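Local coordinates for protein 4-alpha-glucanotransferase (Corynebacterium glutamicum, PDB 5B68) that belongs to the amylomaltase (disproportionating enzyme) family, pairing an N-terminal beta-sandwich domain with a TIM-barrel domain, at residues E629-L634 / N693-R698; T556-D561 / L650-G655; I531-H536 / P563-Y568; Y568-H573 / G625-L630. All coordinates share one frame; numbering follows the deposited sequence.

Contact 1: E629-L634 / N693-R698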
# COMPACT_ATOMS: atom_id res chain seq x y z
N GLU A 629 -28.67 17.63 4.20
CA GLU A 629 -29.49 16.63 4.86
C GLU A 629 -29.13 15.20 4.45
O GLU A 629 -29.11 14.30 5.25
CB GLU A 629 -30.97 16.92 4.65
CG GLU A 629 -31.34 18.37 4.96
CD GLU A 629 -32.80 18.67 4.72
OE1 GLU A 629 -33.27 18.55 3.58
OE2 GLU A 629 -33.49 19.04 5.68
N LEU A 630 -28.85 15.02 3.18
CA LEU A 630 -28.49 13.69 2.66
C LEU A 630 -27.11 13.29 3.17
O LEU A 630 -26.95 12.18 3.63
CB LEU A 630 -28.55 13.70 1.15
CG LEU A 630 -29.98 13.84 0.60
CD1 LEU A 630 -29.94 14.25 -0.84
CD2 LEU A 630 -30.75 12.57 0.77
N LEU A 631 -26.17 14.22 3.12
CA LEU A 631 -24.86 13.98 3.75
C LEU A 631 -24.96 13.61 5.20
O LEU A 631 -24.36 12.68 5.68
CB LEU A 631 -23.99 15.19 3.59
CG LEU A 631 -23.49 15.45 2.20
CD1 LEU A 631 -22.91 16.81 2.13
CD2 LEU A 631 -22.46 14.37 1.76
N GLU A 632 -25.76 14.36 5.96
CA GLU A 632 -25.94 14.04 7.35
C GLU A 632 -26.51 12.63 7.51
O GLU A 632 -26.08 11.87 8.37
CB GLU A 632 -26.91 15.07 7.99
CG GLU A 632 -26.28 16.36 8.38
CD GLU A 632 -27.30 17.46 8.76
OE1 GLU A 632 -28.44 17.48 8.23
OE2 GLU A 632 -26.91 18.32 9.55
N GLY A 633 -27.53 12.29 6.72
CA GLY A 633 -28.19 10.99 6.86
C GLY A 633 -27.28 9.80 6.53
O GLY A 633 -27.22 8.82 7.25
N LEU A 634 -26.51 9.93 5.48
CA LEU A 634 -25.56 8.84 5.09
C LEU A 634 -24.46 8.69 6.12
O LEU A 634 -23.99 7.58 6.39
CB LEU A 634 -24.98 9.10 3.70
CG LEU A 634 -26.03 9.09 2.54
CD1 LEU A 634 -25.36 9.53 1.25
CD2 LEU A 634 -26.75 7.79 2.44
N ASN A 693 -16.88 26.61 8.15
CA ASN A 693 -18.06 26.39 7.28
C ASN A 693 -19.02 25.51 8.04
O ASN A 693 -18.60 24.56 8.70
CB ASN A 693 -17.79 25.71 5.93
CG ASN A 693 -16.38 25.91 5.42
OD1 ASN A 693 -15.99 27.01 5.02
ND2 ASN A 693 -15.61 24.82 5.42
N GLU A 694 -20.30 25.83 7.95
CA GLU A 694 -21.34 25.09 8.65
C GLU A 694 -21.45 23.63 8.16
O GLU A 694 -21.73 22.74 9.01
CB GLU A 694 -22.71 25.81 8.52
CG GLU A 694 -23.84 25.24 9.40
CD GLU A 694 -25.23 25.88 9.15
OE1 GLU A 694 -25.62 26.14 7.96
OE2 GLU A 694 -25.97 26.11 10.16
N LEU A 695 -21.24 23.38 6.85
CA LEU A 695 -21.29 22.00 6.29
C LEU A 695 -20.30 21.05 7.01
O LEU A 695 -20.68 19.97 7.44
CB LEU A 695 -21.10 21.96 4.76
CG LEU A 695 -21.16 20.54 4.14
CD1 LEU A 695 -22.51 19.88 4.52
CD2 LEU A 695 -21.01 20.54 2.62
N TYR A 696 -19.07 21.51 7.23
CA TYR A 696 -18.07 20.73 8.00
C TYR A 696 -18.62 20.25 9.35
O TYR A 696 -18.52 19.08 9.69
CB TYR A 696 -16.79 21.57 8.21
CG TYR A 696 -15.82 20.91 9.11
CD1 TYR A 696 -15.93 21.07 10.46
CD2 TYR A 696 -14.86 20.05 8.64
CE1 TYR A 696 -15.08 20.46 11.33
CE2 TYR A 696 -14.01 19.42 9.51
CZ TYR A 696 -14.13 19.60 10.85
OH TYR A 696 -13.31 18.98 11.75
N HIS A 697 -19.20 21.17 10.12
CA HIS A 697 -19.71 20.90 11.45
C HIS A 697 -20.91 20.00 11.35
O HIS A 697 -21.06 19.11 12.20
CB HIS A 697 -20.08 22.21 12.18
CG HIS A 697 -18.89 23.00 12.57
ND1 HIS A 697 -18.02 22.56 13.53
CD2 HIS A 697 -18.32 24.11 12.02
CE1 HIS A 697 -17.01 23.41 13.64
NE2 HIS A 697 -17.17 24.36 12.73
N ARG A 698 -21.77 20.21 10.36
CA ARG A 698 -22.94 19.28 10.21
C ARG A 698 -22.48 17.78 9.97
O ARG A 698 -22.99 16.78 10.56
CB ARG A 698 -23.84 19.76 9.10
CG ARG A 698 -24.54 21.09 9.42
CD ARG A 698 -25.38 21.61 8.27
NE ARG A 698 -26.59 20.85 8.16
CZ ARG A 698 -27.68 21.16 7.45
NH1 ARG A 698 -28.69 20.30 7.44
NH2 ARG A 698 -27.80 22.31 6.80
O HOH W 1 -25.47 17.57 11.69
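The helices that bring E632 and R698 together run side by side in nearly the same direction, their short axes 10.4 Å apart and inclined by 25°, with E632 CA 6.7 Å from R698 CA. R698 grips the carboxylate of E632 side-on with two nitrogens. Its NE donates to E632 OE2 at 2.9 Å along an almost straight line, while R698 NH1 reaches E632 OE1, also at 2.9 Å and a little more bent. Both oxygens lie close to the guanidinium plane, yet each is met from above the plane of its own carboxylate, because the two flat groups are turned by 60°. The arginine chain bends at its third torsion (chi3 75°), which swings the NE edge onto the glutamate, whose chain is extended beyond CG. A water donates to E632 OE2 at 2.7 Å and to R698 O at 2.8 Å, tying the same carboxylate to the facing backbone. Beside this polar pair the leucines L631 and L695 cross at about a right angle and touch CD1 to CD1 at 3.9 Å, their branched ends suited to filling the space between helices. E629 runs alongside the arginine, placing its CG 4.1 Å from R698 NH1, while its OE1 is taken by the backbone N of E626; A628 also packs on R698. A doubly held glutamate paired with arginine probably stays ionised, and the off-plane approach suggests that charge attraction matters more than lone-pair direction in this salt bridge, which with the leucine contact joins the two helices at the surface.

Contact 2: T556-D561 / L650-G655; sequences TVTTHD and LVDMVG
T558 and D652 meet where the chain leaves two adjacent strands of the TIM barrel, 553-556 and 645-649, at their C-terminal ends, the end at which barrels of this fold carry their active sites. L650 starts the short, weakly bonded helix that follows the second strand, and its O accepts from M653 N at 2.9 Å. V651 packs on E656 and P564. D652 makes the contact: its OD2 lies 3.5 Å from T558 CG2 and 4.5 Å from V557 CB, so the other loop offers it apolar carbons, while OD2 itself is hydrogen-bonded to T565 OG1, which suits a buried aspartate. M653 sends its long, flexible side chain against Y696, V699 and A700 of helix 694-702. V654 closes the turn with a weak bond from its N to V651 O, and G655 then leaves the helix at a phi of 83°, a value that glycine accepts readily.

On the facing loop, T558 has OG1 anti to its N (chi1 -165°), which leaves the methyl between the backbone N and the carbonyl carbon and presents it obliquely to D652. T556 OG1 donates to T558 O at 3.0 Å and so braces this bend. Farther along, H560 NE2 and D561 OD2 both hydrogen-bond O8 of BTB, a molecule probably from the crystallisation liquor. T559 forms an ST turn, its OG1 accepting from D561 N at 3.1 Å with an N-H...O angle of 148°.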
# COMPACT_ATOMS: atom_id res chain seq x y z
N THR A 556 -16.79 3.26 5.09
CA THR A 556 -16.84 4.61 4.58
C THR A 556 -18.08 4.75 3.70
O THR A 556 -18.65 3.70 3.26
CB THR A 556 -15.65 4.97 3.64
OG1 THR A 556 -15.47 3.94 2.64
CG2 THR A 556 -14.49 5.11 4.43
N VAL A 557 -18.42 5.99 3.40
CA VAL A 557 -19.48 6.26 2.41
C VAL A 557 -18.85 6.12 1.05
O VAL A 557 -19.43 5.57 0.13
CB VAL A 557 -20.05 7.66 2.54
CG1 VAL A 557 -21.03 7.95 1.41
CG2 VAL A 557 -20.65 7.87 3.93
N THR A 558 -17.66 6.68 0.90
CA THR A 558 -17.02 6.81 -0.40
C THR A 558 -15.49 6.63 -0.31
O THR A 558 -15.02 6.24 0.71
CB THR A 558 -17.41 8.12 -1.07
OG1 THR A 558 -17.07 8.07 -2.46
CG2 THR A 558 -16.77 9.31 -0.39
N THR A 559 -14.78 6.76 -1.42
CA THR A 559 -13.31 6.55 -1.46
C THR A 559 -12.77 7.48 -2.51
O THR A 559 -13.52 8.03 -3.29
CB THR A 559 -12.81 5.16 -1.91
OG1 THR A 559 -13.12 4.95 -3.28
CG2 THR A 559 -13.36 4.09 -1.08
N HIS A 560 -11.47 7.57 -2.55
CA HIS A 560 -10.75 8.40 -3.51
C HIS A 560 -10.97 7.98 -4.97
O HIS A 560 -10.69 8.77 -5.84
CB HIS A 560 -9.22 8.40 -3.17
CG HIS A 560 -8.62 7.04 -3.22
ND1 HIS A 560 -8.65 6.15 -2.17
CD2 HIS A 560 -8.07 6.36 -4.27
CE1 HIS A 560 -8.11 5.00 -2.55
NE2 HIS A 560 -7.76 5.11 -3.82
N ASP A 561 -11.45 6.77 -5.21
CA ASP A 561 -11.73 6.34 -6.59
C ASP A 561 -13.19 6.63 -7.04
O ASP A 561 -13.56 6.21 -8.14
CB ASP A 561 -11.44 4.83 -6.75
CG ASP A 561 -9.94 4.49 -6.74
OD1 ASP A 561 -9.16 5.30 -7.24
OD2 ASP A 561 -9.56 3.41 -6.28
N LEU A 650 -12.84 13.86 3.71
CA LEU A 650 -12.73 15.26 3.91
C LEU A 650 -13.50 15.98 2.81
O LEU A 650 -14.13 17.03 3.07
CB LEU A 650 -11.24 15.74 3.88
CG LEU A 650 -11.03 17.23 4.14
CD1 LEU A 650 -11.49 17.55 5.57
CD2 LEU A 650 -9.55 17.63 3.91
N VAL A 651 -13.45 15.45 1.61
CA VAL A 651 -14.18 16.04 0.48
C VAL A 651 -15.66 16.20 0.80
O VAL A 651 -16.28 17.15 0.32
CB VAL A 651 -14.05 15.20 -0.84
CG1 VAL A 651 -12.65 15.33 -1.41
CG2 VAL A 651 -14.42 13.74 -0.69
N ASP A 652 -16.22 15.23 1.50
CA ASP A 652 -17.65 15.24 1.84
C ASP A 652 -17.98 16.25 2.95
O ASP A 652 -19.14 16.63 3.08
CB ASP A 652 -18.13 13.84 2.29
CG ASP A 652 -18.30 12.90 1.13
OD1 ASP A 652 -18.14 13.39 -0.01
OD2 ASP A 652 -18.62 11.73 1.34
N MET A 653 -16.98 16.71 3.70
CA MET A 653 -17.16 17.69 4.74
C MET A 653 -17.25 19.11 4.17
O MET A 653 -17.71 20.02 4.86
CB MET A 653 -16.08 17.57 5.84
CG MET A 653 -15.96 16.21 6.40
SD MET A 653 -14.73 16.07 7.71
CE MET A 653 -15.72 16.28 9.21
N VAL A 654 -16.82 19.33 2.92
CA VAL A 654 -16.81 20.67 2.37
C VAL A 654 -17.68 20.82 1.11
O VAL A 654 -17.72 21.90 0.54
CB VAL A 654 -15.36 21.13 2.06
CG1 VAL A 654 -14.51 21.06 3.29
CG2 VAL A 654 -14.76 20.25 0.99
N GLY A 655 -18.34 19.75 0.67
CA GLY A 655 -19.23 19.76 -0.48
C GLY A 655 -18.57 19.59 -1.82
O GLY A 655 -19.14 19.96 -2.81

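Contact 3: I531-H536 / P563-Y568; sequences ILWFEH and PPTAGY
W533 and Y568 lie face to face, the five-membered ring of the indole over the phenol ring with centroids 3.7 Å apart and planes only 11° from parallel. The two side chains arrive from opposite directions and slide past each other, so that Y568 OH ends 3.7 Å from W533 CB. W533 has its CG beside the backbone N and anti to the carbonyl carbon, whereas Y568 sets CG anti to the backbone N (chi1 -164°); these choices send each ring across to the other segment. L532 CD2 lies over the opposite face of the indole, and H573 stacks on the other face of Y568, making the tyrosine the middle layer of three rings.

T565 meets the indole at its edge, CG2 3.8 Å from W533 CZ2. Its methyl packs on the aromatic rim while OG1, on the other branch, binds D652 and a water. That water also accepts from W533 NE1 at 2.9 Å and donates to P563 O at 2.7 Å, so the buried indole N-H is satisfied. Broad, flat residues suit this interior place, and a tryptophan adds one polar handle. The arrangement belongs to a TIM barrel: it joins the 3-10 turn after strand 528-531 to the helix that follows the next strand, 553-556.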
# COMPACT_ATOMS: atom_id res chain seq x y z
N ILE A 531 -17.76 -0.17 1.70
CA ILE A 531 -17.97 1.13 1.05
C ILE A 531 -19.48 1.21 0.74
O ILE A 531 -20.03 0.34 0.03
CB ILE A 531 -17.11 1.25 -0.23
CG1 ILE A 531 -15.63 1.14 0.13
CG2 ILE A 531 -17.29 2.60 -0.94
CD1 ILE A 531 -14.72 1.16 -1.11
N LEU A 532 -20.13 2.19 1.33
CA LEU A 532 -21.60 2.20 1.37
C LEU A 532 -22.17 1.95 -0.06
O LEU A 532 -23.00 1.10 -0.24
CB LEU A 532 -22.09 3.59 1.85
CG LEU A 532 -23.58 3.86 1.55
CD1 LEU A 532 -24.35 3.22 2.66
CD2 LEU A 532 -23.93 5.31 1.43
N TRP A 533 -21.68 2.67 -1.05
CA TRP A 533 -22.31 2.61 -2.40
C TRP A 533 -22.22 1.22 -3.04
O TRP A 533 -23.04 0.90 -3.89
CB TRP A 533 -21.71 3.63 -3.34
CG TRP A 533 -21.80 5.03 -2.98
CD1 TRP A 533 -20.75 5.88 -2.78
CD2 TRP A 533 -22.99 5.78 -2.72
NE1 TRP A 533 -21.20 7.13 -2.46
CE2 TRP A 533 -22.58 7.10 -2.40
CE3 TRP A 533 -24.35 5.49 -2.77
CZ2 TRP A 533 -23.49 8.12 -2.12
CZ3 TRP A 533 -25.27 6.49 -2.45
CH2 TRP A 533 -24.83 7.78 -2.13
N PHE A 534 -21.25 0.41 -2.62
CA PHE A 534 -21.09 -0.97 -3.15
C PHE A 534 -21.71 -2.05 -2.34
O PHE A 534 -21.68 -3.20 -2.76
CB PHE A 534 -19.60 -1.29 -3.33
CG PHE A 534 -18.84 -0.27 -4.12
CD1 PHE A 534 -19.39 0.35 -5.22
CD2 PHE A 534 -17.51 0.02 -3.80
CE1 PHE A 534 -18.67 1.29 -5.96
CE2 PHE A 534 -16.76 0.95 -4.55
CZ PHE A 534 -17.35 1.58 -5.64
N GLU A 535 -22.29 -1.77 -1.17
CA GLU A 535 -22.63 -2.85 -0.27
C GLU A 535 -24.03 -3.39 -0.50
O GLU A 535 -24.99 -2.60 -0.57
CB GLU A 535 -22.58 -2.37 1.18
CG GLU A 535 -21.19 -2.07 1.77
CD GLU A 535 -20.18 -3.21 1.58
OE1 GLU A 535 -19.02 -2.93 1.16
OE2 GLU A 535 -20.59 -4.34 1.87
N HIS A 536 -24.14 -4.72 -0.56
CA HIS A 536 -25.38 -5.41 -0.83
C HIS A 536 -25.60 -6.22 0.38
O HIS A 536 -24.64 -6.59 1.06
CB HIS A 536 -25.27 -6.32 -2.11
CG HIS A 536 -25.18 -5.56 -3.38
ND1 HIS A 536 -26.27 -5.37 -4.20
CD2 HIS A 536 -24.13 -5.00 -4.02
CE1 HIS A 536 -25.90 -4.67 -5.26
NE2 HIS A 536 -24.60 -4.44 -5.18
N PRO A 563 -16.58 9.60 -7.26
CA PRO A 563 -16.88 11.03 -7.05
C PRO A 563 -17.32 11.24 -5.58
O PRO A 563 -17.93 10.36 -5.00
CB PRO A 563 -18.04 11.28 -8.02
CG PRO A 563 -17.84 10.25 -9.09
CD PRO A 563 -17.47 9.01 -8.29
N PRO A 564 -16.91 12.33 -4.97
CA PRO A 564 -17.41 12.67 -3.63
C PRO A 564 -18.93 12.70 -3.58
O PRO A 564 -19.58 12.81 -4.61
CB PRO A 564 -16.87 14.01 -3.39
CG PRO A 564 -15.57 14.02 -4.15
CD PRO A 564 -15.94 13.34 -5.43
N THR A 565 -19.46 12.50 -2.40
CA THR A 565 -20.91 12.23 -2.26
C THR A 565 -21.78 13.36 -2.81
O THR A 565 -22.84 13.06 -3.36
CB THR A 565 -21.22 11.95 -0.83
OG1 THR A 565 -20.37 10.90 -0.39
CG2 THR A 565 -22.67 11.49 -0.63
N ALA A 566 -21.34 14.62 -2.74
CA ALA A 566 -22.16 15.70 -3.32
C ALA A 566 -22.30 15.51 -4.83
O ALA A 566 -23.36 15.80 -5.41
CB ALA A 566 -21.61 17.06 -3.02
N GLY A 567 -21.22 15.07 -5.47
CA GLY A 567 -21.26 14.72 -6.92
C GLY A 567 -22.00 13.44 -7.22
O GLY A 567 -22.83 13.39 -8.15
N TYR A 568 -21.76 12.42 -6.40
CA TYR A 568 -22.35 11.13 -6.55
C TYR A 568 -23.89 11.22 -6.44
O TYR A 568 -24.59 10.65 -7.23
CB TYR A 568 -21.83 10.17 -5.51
CG TYR A 568 -22.08 8.75 -5.81
CD1 TYR A 568 -23.33 8.19 -5.66
CD2 TYR A 568 -21.06 7.92 -6.30
CE1 TYR A 568 -23.57 6.87 -5.95
CE2 TYR A 568 -21.30 6.58 -6.57
CZ TYR A 568 -22.57 6.07 -6.42
OH TYR A 568 -22.85 4.74 -6.68
O HOH W 2 -19.40 9.41 -2.95

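Contact 4: Y568-H573 / G625-L630; sequences YLEGEH and GELAEL
A single methyl group, CD1 of L569, makes the closest apolar contacts to both leucines of the facing helix, touching L627 CD2 at 3.7 Å and L630 CB at 3.8 Å. The L569 side chain runs at a slant to both. L569 has CG beside its backbone N, which aims the branch at the facing helix, and CA of L569 stands 8.2 Å from CA of L627. L627 reaches back with CG anti to its own N, but its second torsion is partly eclipsed (chi2 -130°), an uncommon leucine shape that brings CD2 toward the methyl. Leucine suits all three positions, since branched chains can fit one another closely without polar partners.

Both segments lie at helix ends among the outer helices of the barrel, between the seventh strand, 553-556, and the eighth, 645-649. Helix 565-569 finishes in a Schellman motif: E572 N bonds to G567 O and G571 N to Y568 O at 3.2 Å. G571 takes a phi of 75°, easy for glycine, and helix 572-579 starts straight after it; R621 donates a hydrogen bond to L569 O.

Opposite, helix 627-639 begins at its N-cap residue E626. The anti lone pair of E629 OE1, three residues on, accepts from E626 N at 2.9 Å (167°), and its negative charge probably favours the helix start. L630 N bonds to E626 O at 3.1 Å in the first turn. E570, at the solvent side, comes alongside L627 with OE2 4.3 Å from L627 CG, while its OE1 forms a long, weak ion pair with K657.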
# COMPACT_ATOMS: atom_id res chain seq x y z
N TYR A 568 -21.76 12.42 -6.40
CA TYR A 568 -22.35 11.13 -6.55
C TYR A 568 -23.89 11.22 -6.44
O TYR A 568 -24.59 10.65 -7.23
CB TYR A 568 -21.83 10.17 -5.51
CG TYR A 568 -22.08 8.75 -5.81
CD1 TYR A 568 -23.33 8.19 -5.66
CD2 TYR A 568 -21.06 7.92 -6.30
CE1 TYR A 568 -23.57 6.87 -5.95
CE2 TYR A 568 -21.30 6.58 -6.57
CZ TYR A 568 -22.57 6.07 -6.42
OH TYR A 568 -22.85 4.74 -6.68
N LEU A 569 -24.40 11.92 -5.43
CA LEU A 569 -25.85 12.17 -5.32
C LEU A 569 -26.48 12.77 -6.58
O LEU A 569 -27.64 12.48 -6.87
CB LEU A 569 -26.15 13.10 -4.11
CG LEU A 569 -26.02 12.41 -2.73
CD1 LEU A 569 -25.89 13.38 -1.55
CD2 LEU A 569 -27.15 11.42 -2.47
N GLU A 570 -25.71 13.59 -7.32
CA GLU A 570 -26.23 14.30 -8.48
C GLU A 570 -25.89 13.61 -9.81
O GLU A 570 -25.99 14.22 -10.87
CB GLU A 570 -25.81 15.81 -8.40
CG GLU A 570 -26.69 16.60 -7.41
CD GLU A 570 -25.97 17.73 -6.66
OE1 GLU A 570 -25.53 18.69 -7.36
OE2 GLU A 570 -25.85 17.68 -5.38
N GLY A 571 -25.52 12.33 -9.75
CA GLY A 571 -25.11 11.54 -10.90
C GLY A 571 -23.73 11.76 -11.51
O GLY A 571 -23.49 11.27 -12.59
N GLU A 572 -22.80 12.43 -10.83
CA GLU A 572 -21.47 12.76 -11.44
C GLU A 572 -20.60 11.55 -11.84
O GLU A 572 -19.81 11.65 -12.78
CB GLU A 572 -20.68 13.72 -10.53
CG GLU A 572 -19.22 14.06 -10.93
CD GLU A 572 -19.10 15.02 -12.11
OE1 GLU A 572 -20.04 15.08 -12.98
OE2 GLU A 572 -18.06 15.72 -12.20
N HIS A 573 -20.66 10.45 -11.11
CA HIS A 573 -20.05 9.21 -11.60
C HIS A 573 -20.42 8.91 -13.06
O HIS A 573 -19.53 8.56 -13.87
CB HIS A 573 -20.24 7.99 -10.67
CG HIS A 573 -21.65 7.73 -10.23
ND1 HIS A 573 -22.50 8.72 -9.76
CD2 HIS A 573 -22.32 6.57 -10.10
CE1 HIS A 573 -23.65 8.17 -9.41
NE2 HIS A 573 -23.56 6.87 -9.59
N GLY A 625 -34.22 15.78 -0.56
CA GLY A 625 -33.73 16.58 0.56
C GLY A 625 -32.60 17.43 0.07
O GLY A 625 -32.07 17.20 -1.02
N GLU A 626 -32.18 18.36 0.90
CA GLU A 626 -31.04 19.21 0.63
C GLU A 626 -29.75 18.40 0.71
O GLU A 626 -29.70 17.41 1.40
CB GLU A 626 -30.96 20.30 1.68
CG GLU A 626 -32.18 21.17 1.77
CD GLU A 626 -31.98 22.45 1.02
OE1 GLU A 626 -31.98 22.39 -0.22
OE2 GLU A 626 -31.80 23.49 1.67
N LEU A 627 -28.70 18.87 0.06
CA LEU A 627 -27.46 18.12 0.03
C LEU A 627 -26.99 17.86 1.45
O LEU A 627 -26.66 16.75 1.78
CB LEU A 627 -26.40 18.97 -0.67
CG LEU A 627 -25.10 18.37 -1.20
CD1 LEU A 627 -23.87 19.12 -0.76
CD2 LEU A 627 -24.97 16.88 -0.95
N ALA A 628 -27.03 18.88 2.30
CA ALA A 628 -26.56 18.72 3.66
C ALA A 628 -27.37 17.67 4.42
O ALA A 628 -26.83 16.94 5.20
CB ALA A 628 -26.57 20.05 4.40
N GLU A 629 -28.67 17.63 4.20
CA GLU A 629 -29.49 16.63 4.86
C GLU A 629 -29.13 15.20 4.45
O GLU A 629 -29.11 14.30 5.25
CB GLU A 629 -30.97 16.92 4.65
CG GLU A 629 -31.34 18.37 4.96
CD GLU A 629 -32.80 18.67 4.72
OE1 GLU A 629 -33.27 18.55 3.58
OE2 GLU A 629 -33.49 19.04 5.68
N LEU A 630 -28.85 15.02 3.18
CA LEU A 630 -28.49 13.69 2.66
C LEU A 630 -27.11 13.29 3.17
O LEU A 630 -26.95 12.18 3.63
CB LEU A 630 -28.55 13.70 1.15
CG LEU A 630 -29.98 13.84 0.60
CD1 LEU A 630 -29.94 14.25 -0.84
CD2 LEU A 630 -30.75 12.57 0.77

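The four contacts form one cluster at one side of the barrel, with centres 9 to 15 Å apart. T565 links three of them: its OG1 is hydrogen-bonded to D652 OD2 (2.6 Å), joining contact 3 to contact 2, and its CG2 lies 3.7 Å from L631 CD2 of contact 1. Y568 belongs to contacts 3 and 4, which also meet where A566 CB lies 3.8 Å from L627 CD1, and helix 627-639 belongs to contacts 1 and 4. Helix 694-702 reaches contact 2 through L695 CD2, 3.4 Å from G655 N. Contacts 2 and 4 do not touch, their nearest atoms being about 5 Å apart. BTB is bound at H560 and D561 in contact 2, whereas contact 1 lies at the surface.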